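Local structure of TqaA (Penicillium aethiopicum, 5EGF) at residues V157-V162 and V170-Q175; S69-I74 and Q419-A424; S185-F190 and N392-F397. The protein probably assembles a cyclic peptide as a modular nonribosomal ligase, its C-terminal condensation-like domain, the part modelled here, probably closing the ring of the carrier-bound chain. The protein carries 2 engineered substitutions. All coordinates share one frame; numbering follows the deposited sequence.

Contact 1 (V157-V162 and V170-Q175)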
loop_
_atom_site.group_PDB
_atom_site.type_symbol
_atom_site.label_atom_id
_atom_site.label_comp_id
_atom_site.label_asym_id
_atom_site.label_seq_id
_atom_site.Cartn_x
_atom_site.Cartn_y
_atom_site.Cartn_z
ATOM N N VAL C 157 -24.840 27.779 -16.743
ATOM C CA VAL C 157 -24.162 28.996 -17.173
ATOM C C VAL C 157 -24.223 30.080 -16.091
ATOM O O VAL C 157 -25.303 30.562 -15.733
ATOM C CB VAL C 157 -24.719 29.514 -18.499
ATOM C CG1 VAL C 157 -24.313 30.965 -18.697
ATOM C CG2 VAL C 157 -24.230 28.616 -19.676
ATOM N N ARG C 158 -23.061 30.435 -15.548
ATOM C CA ARG C 158 -22.996 31.367 -14.424
ATOM C C ARG C 158 -21.724 32.187 -14.458
ATOM O O ARG C 158 -20.685 31.732 -14.924
ATOM C CB ARG C 158 -23.165 30.641 -13.091
ATOM C CG ARG C 158 -24.596 30.177 -12.875
ATOM C CD ARG C 158 -24.938 29.977 -11.421
ATOM N NE ARG C 158 -24.072 28.979 -10.799
ATOM C CZ ARG C 158 -24.217 28.555 -9.547
ATOM N NH1 ARG C 158 -25.198 29.045 -8.794
ATOM N NH2 ARG C 158 -23.388 27.645 -9.052
ATOM N N PHE C 159 -21.806 33.416 -13.979
ATOM C CA PHE C 159 -20.705 34.337 -14.186
ATOM C C PHE C 159 -20.012 34.712 -12.890
ATOM O O PHE C 159 -20.665 34.881 -11.854
ATOM C CB PHE C 159 -21.220 35.582 -14.887
ATOM C CG PHE C 159 -21.602 35.344 -16.313
ATOM C CD1 PHE C 159 -22.865 34.881 -16.642
ATOM C CD2 PHE C 159 -20.690 35.567 -17.326
ATOM C CE1 PHE C 159 -23.216 34.657 -17.967
ATOM C CE2 PHE C 159 -21.037 35.345 -18.662
ATOM C CZ PHE C 159 -22.300 34.891 -18.980
ATOM N N THR C 160 -18.686 34.822 -12.938
ATOM C CA THR C 160 -17.952 35.297 -11.774
ATOM C C THR C 160 -17.042 36.449 -12.152
ATOM O O THR C 160 -16.497 36.499 -13.263
ATOM C CB THR C 160 -17.141 34.192 -11.080
ATOM O OG1 THR C 160 -18.023 33.142 -10.657
ATOM C CG2 THR C 160 -16.431 34.763 -9.851
ATOM N N LEU C 161 -16.904 37.378 -11.213
ATOM C CA LEU C 161 -16.091 38.575 -11.390
ATOM C C LEU C 161 -15.241 38.821 -10.129
ATOM O O LEU C 161 -15.770 39.128 -9.050
ATOM C CB LEU C 161 -17.011 39.769 -11.652
ATOM C CG LEU C 161 -16.393 40.982 -12.334
ATOM C CD1 LEU C 161 -15.536 40.515 -13.484
ATOM C CD2 LEU C 161 -17.487 41.948 -12.811
ATOM N N VAL C 162 -13.928 38.689 -10.261
ATOM C CA VAL C 162 -13.058 38.804 -9.097
ATOM C C VAL C 162 -12.094 39.958 -9.300
ATOM O O VAL C 162 -11.319 39.959 -10.261
ATOM C CB VAL C 162 -12.243 37.526 -8.857
ATOM C CG1 VAL C 162 -11.485 37.622 -7.514
ATOM C CG2 VAL C 162 -13.148 36.307 -8.871
ATOM N N VAL C 170 -8.913 42.469 -13.051
ATOM C CA VAL C 170 -10.059 41.647 -12.709
ATOM C C VAL C 170 -9.993 40.297 -13.410
ATOM O O VAL C 170 -9.289 40.141 -14.407
ATOM C CB VAL C 170 -11.361 42.362 -13.081
ATOM C CG1 VAL C 170 -12.551 41.676 -12.442
ATOM C CG2 VAL C 170 -11.300 43.812 -12.641
ATOM N N VAL C 171 -10.716 39.319 -12.877
ATOM C CA VAL C 171 -10.939 38.089 -13.616
ATOM C C VAL C 171 -12.423 37.894 -13.865
ATOM O O VAL C 171 -13.256 38.010 -12.946
ATOM C CB VAL C 171 -10.322 36.852 -12.941
ATOM C CG1 VAL C 171 -10.585 35.596 -13.782
ATOM C CG2 VAL C 171 -8.822 37.058 -12.751
ATOM N N LEU C 172 -12.753 37.645 -15.129
ATOM C CA LEU C 172 -14.118 37.329 -15.503
ATOM C C LEU C 172 -14.160 35.829 -15.783
ATOM O O LEU C 172 -13.347 35.310 -16.559
ATOM C CB LEU C 172 -14.502 38.108 -16.767
ATOM C CG LEU C 172 -15.954 38.158 -17.239
ATOM C CD1 LEU C 172 -16.065 37.618 -18.663
ATOM C CD2 LEU C 172 -16.856 37.400 -16.292
ATOM N N THR C 173 -15.075 35.109 -15.149
ATOM C CA THR C 173 -15.178 33.699 -15.482
ATOM C C THR C 173 -16.561 33.335 -15.972
ATOM O O THR C 173 -17.581 33.726 -15.386
ATOM C CB THR C 173 -14.803 32.768 -14.310
ATOM O OG1 THR C 173 -15.934 32.604 -13.454
ATOM C CG2 THR C 173 -13.602 33.302 -13.528
ATOM N N ILE C 174 -16.592 32.567 -17.054
ATOM C CA ILE C 174 -17.858 32.063 -17.567
ATOM C C ILE C 174 -17.904 30.557 -17.341
ATOM O O ILE C 174 -17.062 29.819 -17.865
ATOM C CB ILE C 174 -17.997 32.391 -19.063
ATOM C CG1 ILE C 174 -17.826 33.897 -19.276
ATOM C CG2 ILE C 174 -19.320 31.894 -19.598
ATOM C CD1 ILE C 174 -17.441 34.284 -20.679
ATOM N N GLN C 175 -18.850 30.091 -16.539
ATOM C CA GLN C 175 -19.000 28.647 -16.361
ATOM C C GLN C 175 -20.073 28.075 -17.308
ATOM O O GLN C 175 -21.070 28.741 -17.596
ATOM C CB GLN C 175 -19.308 28.306 -14.901
ATOM C CG GLN C 175 -18.157 28.553 -13.960
ATOM C CD GLN C 175 -18.456 28.138 -12.533
ATOM O OE1 GLN C 175 -19.516 27.580 -12.234
ATOM N NE2 GLN C 175 -17.527 28.432 -11.637
HETATM O O HOH W 1 -18.672 31.868 -12.732
#
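Thr-160 and Thr-173 face each other as a hydrogen-bonded pair of an antiparallel hairpin, each backbone amide reaching the other's carbonyl. Thr-160 N donates to Thr-173 O at 2.9 Å, and Thr-173 N returns a bond to Thr-160 O. Val-162 and Val-171 repeat the pattern. At the far end Gln-175 N binds Arg-158 O in a nearly straight bond of 2.9 Å, whereas the reciprocal bond from Arg-158 N to Gln-175 O is weak.

A water lies between the threonine hydroxyls and the carbonyl of Arg-158. It donates to Arg-158 O and lies 2.9 Å from Thr-173 OG1; its approach to Thr-160 OG1 is modelled doubtfully short. The hydroxyl of Thr-173 sits between its own backbone N and carbonyl carbon (chi1 83°), which turns it toward Thr-160 and brings OG1 within 3.1 Å of Thr-160 CB. Thr-160 OG1 also takes a bond from Arg-122, and Gln-175 NE2 donates to Asp-144.

Apolar packing fills the opposite face. The Phe-159 ring lies alongside Ile-174, with CE2 3.6 Å from Ile-174 CG1, and presents its edge to Leu-172 CD2. Leu-161 CD1 presses on Val-170 CG1 at 3.4 Å, tighter than usual for two carbons. Helix 81-94 covers Phe-159 and Leu-161, and with the ring cut back to an alanine, Ile-174 CG1 would probably lose its flank and a gap would open beneath that helix.

Beta-branched valines, threonines and isoleucine suit these extended strands. The chemistry implies a two-faced hairpin: the Phe-159 face is wholly apolar and packs against helix 81-94, whereas the Thr-160 face is mixed, its valines lying on helix 132-144, Trp-127 of the second subunit packing on Arg-158, Thr-160 and Gln-175, and its buried hydroxyls held by Arg-122 at Thr-160 OG1 and by the water at Thr-173 OG1.

Contact 2 (S69-I74 and Q419-A424)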
loop_
_atom_site.group_PDB
_atom_site.type_symbol
_atom_site.label_atom_id
_atom_site.label_comp_id
_atom_site.label_asym_id
_atom_site.label_seq_id
_atom_site.Cartn_x
_atom_site.Cartn_y
_atom_site.Cartn_z
ATOM N N SER C 69 -14.754 26.370 -16.924
ATOM C CA SER C 69 -14.798 27.749 -16.471
ATOM C C SER C 69 -13.916 28.493 -17.444
ATOM O O SER C 69 -12.717 28.282 -17.466
ATOM C CB SER C 69 -14.291 27.901 -15.025
ATOM O OG SER C 69 -14.208 29.276 -14.633
ATOM N N TYR C 70 -14.496 29.350 -18.270
ATOM C CA TYR C 70 -13.669 30.147 -19.164
ATOM C C TYR C 70 -13.276 31.483 -18.517
ATOM O O TYR C 70 -14.133 32.321 -18.232
ATOM C CB TYR C 70 -14.387 30.378 -20.481
ATOM C CG TYR C 70 -14.542 29.132 -21.320
ATOM C CD1 TYR C 70 -13.481 28.640 -22.063
ATOM C CD2 TYR C 70 -15.753 28.457 -21.381
ATOM C CE1 TYR C 70 -13.610 27.515 -22.841
ATOM C CE2 TYR C 70 -15.896 27.321 -22.169
ATOM C CZ TYR C 70 -14.822 26.856 -22.894
ATOM O OH TYR C 70 -14.957 25.734 -23.677
ATOM N N ASN C 71 -11.977 31.676 -18.305
ATOM C CA ASN C 71 -11.496 32.781 -17.481
ATOM C C ASN C 71 -10.716 33.826 -18.252
ATOM O O ASN C 71 -9.743 33.527 -18.952
ATOM C CB ASN C 71 -10.641 32.256 -16.334
ATOM C CG ASN C 71 -11.221 31.014 -15.707
ATOM O OD1 ASN C 71 -12.439 30.908 -15.521
ATOM N ND2 ASN C 71 -10.354 30.047 -15.394
ATOM N N TRP C 72 -11.156 35.064 -18.102
ATOM C CA TRP C 72 -10.517 36.201 -18.740
ATOM C C TRP C 72 -9.893 37.152 -17.711
ATOM O O TRP C 72 -10.592 37.749 -16.882
ATOM C CB TRP C 72 -11.538 36.924 -19.612
ATOM C CG TRP C 72 -12.063 36.048 -20.728
ATOM C CD1 TRP C 72 -13.201 35.284 -20.716
ATOM C CD2 TRP C 72 -11.452 35.833 -22.010
ATOM N NE1 TRP C 72 -13.337 34.618 -21.911
ATOM C CE2 TRP C 72 -12.280 34.941 -22.724
ATOM C CE3 TRP C 72 -10.288 36.311 -22.622
ATOM C CZ2 TRP C 72 -11.987 34.530 -24.022
ATOM C CZ3 TRP C 72 -10.000 35.894 -23.913
ATOM C CH2 TRP C 72 -10.845 35.011 -24.594
ATOM N N THR C 73 -8.569 37.263 -17.756
ATOM C CA THR C 73 -7.844 38.217 -16.923
ATOM C C THR C 73 -7.809 39.564 -17.637
ATOM O O THR C 73 -7.239 39.676 -18.728
ATOM C CB THR C 73 -6.393 37.746 -16.627
ATOM O OG1 THR C 73 -6.415 36.483 -15.952
ATOM C CG2 THR C 73 -5.671 38.757 -15.752
ATOM N N ILE C 74 -8.421 40.575 -17.018
ATOM C CA ILE C 74 -8.526 41.918 -17.599
ATOM C C ILE C 74 -7.738 42.960 -16.807
ATOM O O ILE C 74 -8.073 43.260 -15.657
ATOM C CB ILE C 74 -9.997 42.377 -17.675
ATOM C CG1 ILE C 74 -10.781 41.519 -18.678
ATOM C CG2 ILE C 74 -10.073 43.849 -18.043
ATOM C CD1 ILE C 74 -12.164 41.109 -18.198
ATOM N N GLN C 419 -6.425 38.572 -21.181
ATOM C CA GLN C 419 -5.831 37.262 -21.427
ATOM C C GLN C 419 -6.827 36.150 -21.110
ATOM O O GLN C 419 -7.670 36.296 -20.215
ATOM C CB GLN C 419 -4.551 37.072 -20.605
ATOM C CG GLN C 419 -3.430 38.086 -20.902
ATOM C CD GLN C 419 -2.894 38.006 -22.331
ATOM O OE1 GLN C 419 -3.045 36.986 -23.009
ATOM N NE2 GLN C 419 -2.264 39.088 -22.792
ATOM N N TYR C 420 -6.704 35.045 -21.844
ATOM C CA TYR C 420 -7.571 33.880 -21.719
ATOM C C TYR C 420 -6.890 32.761 -20.956
ATOM O O TYR C 420 -5.689 32.529 -21.124
ATOM C CB TYR C 420 -7.903 33.351 -23.118
ATOM C CG TYR C 420 -8.520 31.957 -23.184
ATOM C CD1 TYR C 420 -9.882 31.775 -22.985
ATOM C CD2 TYR C 420 -7.750 30.832 -23.497
ATOM C CE1 TYR C 420 -10.470 30.510 -23.065
ATOM C CE2 TYR C 420 -8.336 29.557 -23.585
ATOM C CZ TYR C 420 -9.699 29.413 -23.363
ATOM O OH TYR C 420 -10.301 28.177 -23.441
ATOM N N SER C 421 -7.665 32.058 -20.140
ATOM C CA SER C 421 -7.232 30.789 -19.559
ATOM C C SER C 421 -8.511 30.058 -19.164
ATOM O O SER C 421 -9.605 30.628 -19.283
ATOM C CB SER C 421 -6.312 31.007 -18.345
ATOM O OG SER C 421 -7.067 31.363 -17.193
ATOM N N LYS C 422 -8.400 28.811 -18.706
ATOM C CA LYS C 422 -9.612 28.047 -18.383
ATOM C C LYS C 422 -9.405 26.921 -17.378
ATOM O O LYS C 422 -8.283 26.457 -17.182
ATOM C CB LYS C 422 -10.264 27.507 -19.662
ATOM C CG LYS C 422 -9.362 26.617 -20.490
ATOM C CD LYS C 422 -9.687 25.154 -20.265
ATOM C CE LYS C 422 -9.819 24.418 -21.583
ATOM N NZ LYS C 422 -8.520 24.423 -22.329
ATOM N N PHE C 423 -10.493 26.506 -16.730
ATOM C CA PHE C 423 -10.478 25.341 -15.856
ATOM C C PHE C 423 -11.421 24.355 -16.527
ATOM O O PHE C 423 -12.435 24.768 -17.083
ATOM C CB PHE C 423 -11.035 25.656 -14.463
ATOM C CG PHE C 423 -10.302 26.756 -13.726
ATOM C CD1 PHE C 423 -8.919 26.853 -13.777
ATOM C CD2 PHE C 423 -11.007 27.688 -12.960
ATOM C CE1 PHE C 423 -8.247 27.865 -13.086
ATOM C CE2 PHE C 423 -10.343 28.700 -12.268
ATOM C CZ PHE C 423 -8.968 28.788 -12.330
ATOM N N ALA C 424 -11.124 23.063 -16.488
ATOM C CA ALA C 424 -12.030 22.120 -17.140
ATOM C C ALA C 424 -12.079 20.731 -16.501
ATOM O O ALA C 424 -11.057 20.198 -16.027
ATOM C CB ALA C 424 -11.722 22.026 -18.617
HETATM O O HOH W 2 -7.249 34.217 -17.552
#
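Trp-72 offers one face of its indole to Tyr-420: Tyr-420 CB sits 3.9 Å from the centroid of the Trp-72 six-membered ring, a CH-pi contact over the face, while CD1 lies nearer the rim. The two ring planes are inclined at 56°, neither stacked nor edge-to-face. Tyr-420 CG is anti to its backbone N (chi1 166°), which carries the phenol along the strand to Tyr-70. There Tyr-420 OH meets the edge of the Tyr-70 ring, 3.4 Å from CE1, and the edge of the Tyr-420 ring receives Tyr-70 CD1.

On the other side of the sheet Asn-71 sets its ND2 over one face of Phe-423, 3.3 Å above the ring plane and over its centre, with the amide plane inclined at 60° to the ring. Ser-69 OG fixes that amide's rotation by donating to a lone pair of Asn-71 OD1 at 2.6 Å. A small serine suits this place, supplying a hydroxyl while leaving room for the Phe-423 ring.

Six backbone bonds join the strands, among them the mutual pair between Asn-71 and Ser-421. A water donates to Asn-71 O at 2.9 Å and also bonds to Thr-73 OG1 and Ser-421 OG, tying the hydroxyls of both strands together.

Strand 417-425 is the outermost strand of this five-stranded sheet within the chain, and it comes from the C-terminal half, consistent with the crossover between lobes seen in condensation domains. Helix 132-144 covers Ser-69 and Phe-423 through Trp-140 and Lys-137; on the aromatic side, Phe-190 of helix 186-197 meets Tyr-70 and Trp-72.

Contact 3 (S185-F190 and N392-F397)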
loop_
_atom_site.group_PDB
_atom_site.type_symbol
_atom_site.label_atom_id
_atom_site.label_comp_id
_atom_site.label_asym_id
_atom_site.label_seq_id
_atom_site.Cartn_x
_atom_site.Cartn_y
_atom_site.Cartn_z
ATOM N N SER C 185 -18.736 26.817 -32.182
ATOM C CA SER C 185 -19.562 27.931 -31.728
ATOM C C SER C 185 -19.065 28.681 -30.473
ATOM O O SER C 185 -19.584 29.756 -30.158
ATOM C CB SER C 185 -21.025 27.487 -31.541
ATOM O OG SER C 185 -21.163 26.500 -30.531
ATOM N N ILE C 186 -18.074 28.139 -29.764
ATOM C CA ILE C 186 -17.580 28.806 -28.551
ATOM C C ILE C 186 -16.976 30.192 -28.848
ATOM O O ILE C 186 -17.222 31.149 -28.101
ATOM C CB ILE C 186 -16.610 27.911 -27.701
ATOM C CG1 ILE C 186 -16.509 28.415 -26.256
ATOM C CG2 ILE C 186 -15.227 27.874 -28.308
ATOM C CD1 ILE C 186 -17.845 28.713 -25.598
ATOM N N PRO C 187 -16.211 30.322 -29.948
ATOM C CA PRO C 187 -15.622 31.635 -30.223
ATOM C C PRO C 187 -16.705 32.664 -30.498
ATOM O O PRO C 187 -16.487 33.863 -30.330
ATOM C CB PRO C 187 -14.809 31.393 -31.497
ATOM C CG PRO C 187 -14.561 29.947 -31.514
ATOM C CD PRO C 187 -15.814 29.343 -30.968
ATOM N N LYS C 188 -17.872 32.199 -30.919
ATOM C CA LYS C 188 -18.982 33.104 -31.139
ATOM C C LYS C 188 -19.406 33.713 -29.799
ATOM O O LYS C 188 -19.725 34.905 -29.721
ATOM C CB LYS C 188 -20.145 32.373 -31.819
ATOM C CG LYS C 188 -20.873 33.188 -32.897
ATOM C CD LYS C 188 -19.956 33.494 -34.085
ATOM C CE LYS C 188 -20.706 34.187 -35.230
ATOM N NZ LYS C 188 -20.108 35.506 -35.613
ATOM N N LEU C 189 -19.389 32.899 -28.745
ATOM C CA LEU C 189 -19.809 33.355 -27.428
ATOM C C LEU C 189 -18.896 34.503 -27.017
ATOM O O LEU C 189 -19.331 35.488 -26.445
ATOM C CB LEU C 189 -19.732 32.207 -26.415
ATOM C CG LEU C 189 -20.353 32.376 -25.024
ATOM C CD1 LEU C 189 -20.477 31.044 -24.324
ATOM C CD2 LEU C 189 -19.572 33.350 -24.145
ATOM N N PHE C 190 -17.632 34.383 -27.384
ATOM C CA PHE C 190 -16.622 35.365 -27.020
ATOM C C PHE C 190 -16.688 36.613 -27.890
ATOM O O PHE C 190 -16.441 37.717 -27.411
ATOM C CB PHE C 190 -15.228 34.735 -27.116
ATOM C CG PHE C 190 -15.002 33.618 -26.126
ATOM C CD1 PHE C 190 -15.794 33.525 -24.968
ATOM C CD2 PHE C 190 -13.999 32.665 -26.329
ATOM C CE1 PHE C 190 -15.585 32.491 -24.023
ATOM C CE2 PHE C 190 -13.784 31.631 -25.389
ATOM C CZ PHE C 190 -14.580 31.545 -24.238
ATOM N N ASN C 392 -10.279 20.524 -35.771
ATOM C CA ASN C 392 -10.170 21.482 -36.884
ATOM C C ASN C 392 -10.950 22.776 -36.604
ATOM O O ASN C 392 -11.702 23.278 -37.439
ATOM C CB ASN C 392 -10.571 20.847 -38.233
ATOM C CG ASN C 392 -12.019 20.334 -38.258
ATOM O OD1 ASN C 392 -12.470 19.655 -37.341
ATOM N ND2 ASN C 392 -12.740 20.643 -39.336
ATOM N N ILE C 393 -10.715 23.306 -35.409
ATOM C CA ILE C 393 -11.449 24.411 -34.840
ATOM C C ILE C 393 -10.427 25.387 -34.242
ATOM O O ILE C 393 -9.228 25.097 -34.210
ATOM C CB ILE C 393 -12.333 23.899 -33.696
ATOM C CG1 ILE C 393 -11.456 23.206 -32.636
ATOM C CG2 ILE C 393 -13.402 22.946 -34.213
ATOM C CD1 ILE C 393 -12.219 22.672 -31.409
ATOM N N ASP C 394 -10.899 26.536 -33.768
ATOM C CA ASP C 394 -10.020 27.513 -33.147
ATOM C C ASP C 394 -9.425 26.960 -31.841
ATOM O O ASP C 394 -10.151 26.453 -30.980
ATOM C CB ASP C 394 -10.773 28.825 -32.899
ATOM C CG ASP C 394 -11.116 29.558 -34.189
ATOM O OD1 ASP C 394 -10.876 29.002 -35.287
ATOM O OD2 ASP C 394 -11.634 30.691 -34.105
ATOM N N LEU C 395 -8.103 27.055 -31.714
ATOM C CA LEU C 395 -7.393 26.527 -30.552
ATOM C C LEU C 395 -6.949 27.624 -29.567
ATOM O O LEU C 395 -6.368 27.338 -28.515
ATOM C CB LEU C 395 -6.180 25.725 -31.017
ATOM C CG LEU C 395 -6.508 24.505 -31.880
ATOM C CD1 LEU C 395 -5.291 24.036 -32.675
ATOM C CD2 LEU C 395 -7.087 23.383 -31.019
ATOM N N SER C 396 -7.221 28.877 -29.920
ATOM C CA SER C 396 -6.826 30.009 -29.093
ATOM C C SER C 396 -7.855 31.106 -29.291
ATOM O O SER C 396 -8.446 31.215 -30.368
ATOM C CB SER C 396 -5.427 30.494 -29.468
ATOM O OG SER C 396 -5.513 31.581 -30.364
ATOM N N PHE C 397 -8.054 31.919 -28.257
ATOM C CA PHE C 397 -9.250 32.753 -28.166
ATOM C C PHE C 397 -9.005 34.217 -27.777
ATOM O O PHE C 397 -7.891 34.602 -27.406
ATOM C CB PHE C 397 -10.233 32.089 -27.204
ATOM C CG PHE C 397 -10.416 30.620 -27.465
ATOM C CD1 PHE C 397 -11.410 30.174 -28.339
ATOM C CD2 PHE C 397 -9.577 29.683 -26.871
ATOM C CE1 PHE C 397 -11.581 28.813 -28.602
ATOM C CE2 PHE C 397 -9.734 28.322 -27.126
ATOM C CZ PHE C 397 -10.741 27.884 -27.994
#
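Ile-186, in the first turn of helix 186-197, sends its CG2 branch to Phe-397, reaching CE1 at 3.8 Å, the side chains crossing at about a right angle. CG1 is anti to the backbone N (chi1 -160°), which leaves CG2 as the branch turned to the loop. A branched aliphatic residue suits this place, and the side chain also touches Tyr-70 and Trp-181.

Pro-187 follows. Having no N-H to donate, it is well placed in a first helical turn, where amides have no earlier carbonyl to bind. Its CG approaches the edge of the Phe-397 ring near the ring plane, at 4.3 Å from CE1, and also lies 4.0 Å from Asp-394 OD2, a loose van der Waals touch.

One turn further on, Phe-190 directs its edge at the face of Phe-397 in an offset edge-to-face pair, with ring centroids 6.0 Å apart and planes at 86°. Phe-190 CD2 also packs on Phe-397 CB at 3.9 Å. Flat, wholly apolar rings suit both places, since neither meets a polar partner across the contact. Trp-72 and Tyr-70 of strand 67-75 also meet Phe-190 edge-to-face, and Tyr-420 of strand 417-425 meets the Phe-397 ring.

The chemistry is that of a small hydrophobic seam, burying 177 Å² in all. Dispersion and ring packing, without any hydrogen bond between the two segments, hold the loop against the helix start just after Gly-183. Gly-183 and Asn-392 both bind the phosphopantetheine arm in this protein, although none is bound here; the seam joins two parts of the arm's site.

Contacts 1 and 2 share one sheet: their centres lie about 9 Å apart, and strands 169-177 and 67-75 are neighbours, probably bonded from Tyr-70 N to Ile-174 O (2.6 Å) and Trp-72 N to Leu-172 O (2.7 Å). Contact 3 lies on the aromatic side of that sheet, its centre about 13 Å from contact 2's and 18 Å from contact 1's; Trp-72 CZ2 comes within 3.6 Å of Phe-190 CD2. Strand 169-177 leads to helix 186-197 past Gly-183, a phosphopantetheine-binding residue about 7 Å from the Tyr-70 side chain. Contact 3 holds Asn-392 of the arm's site, contact 2 comes near it, and contact 1 stands farther off.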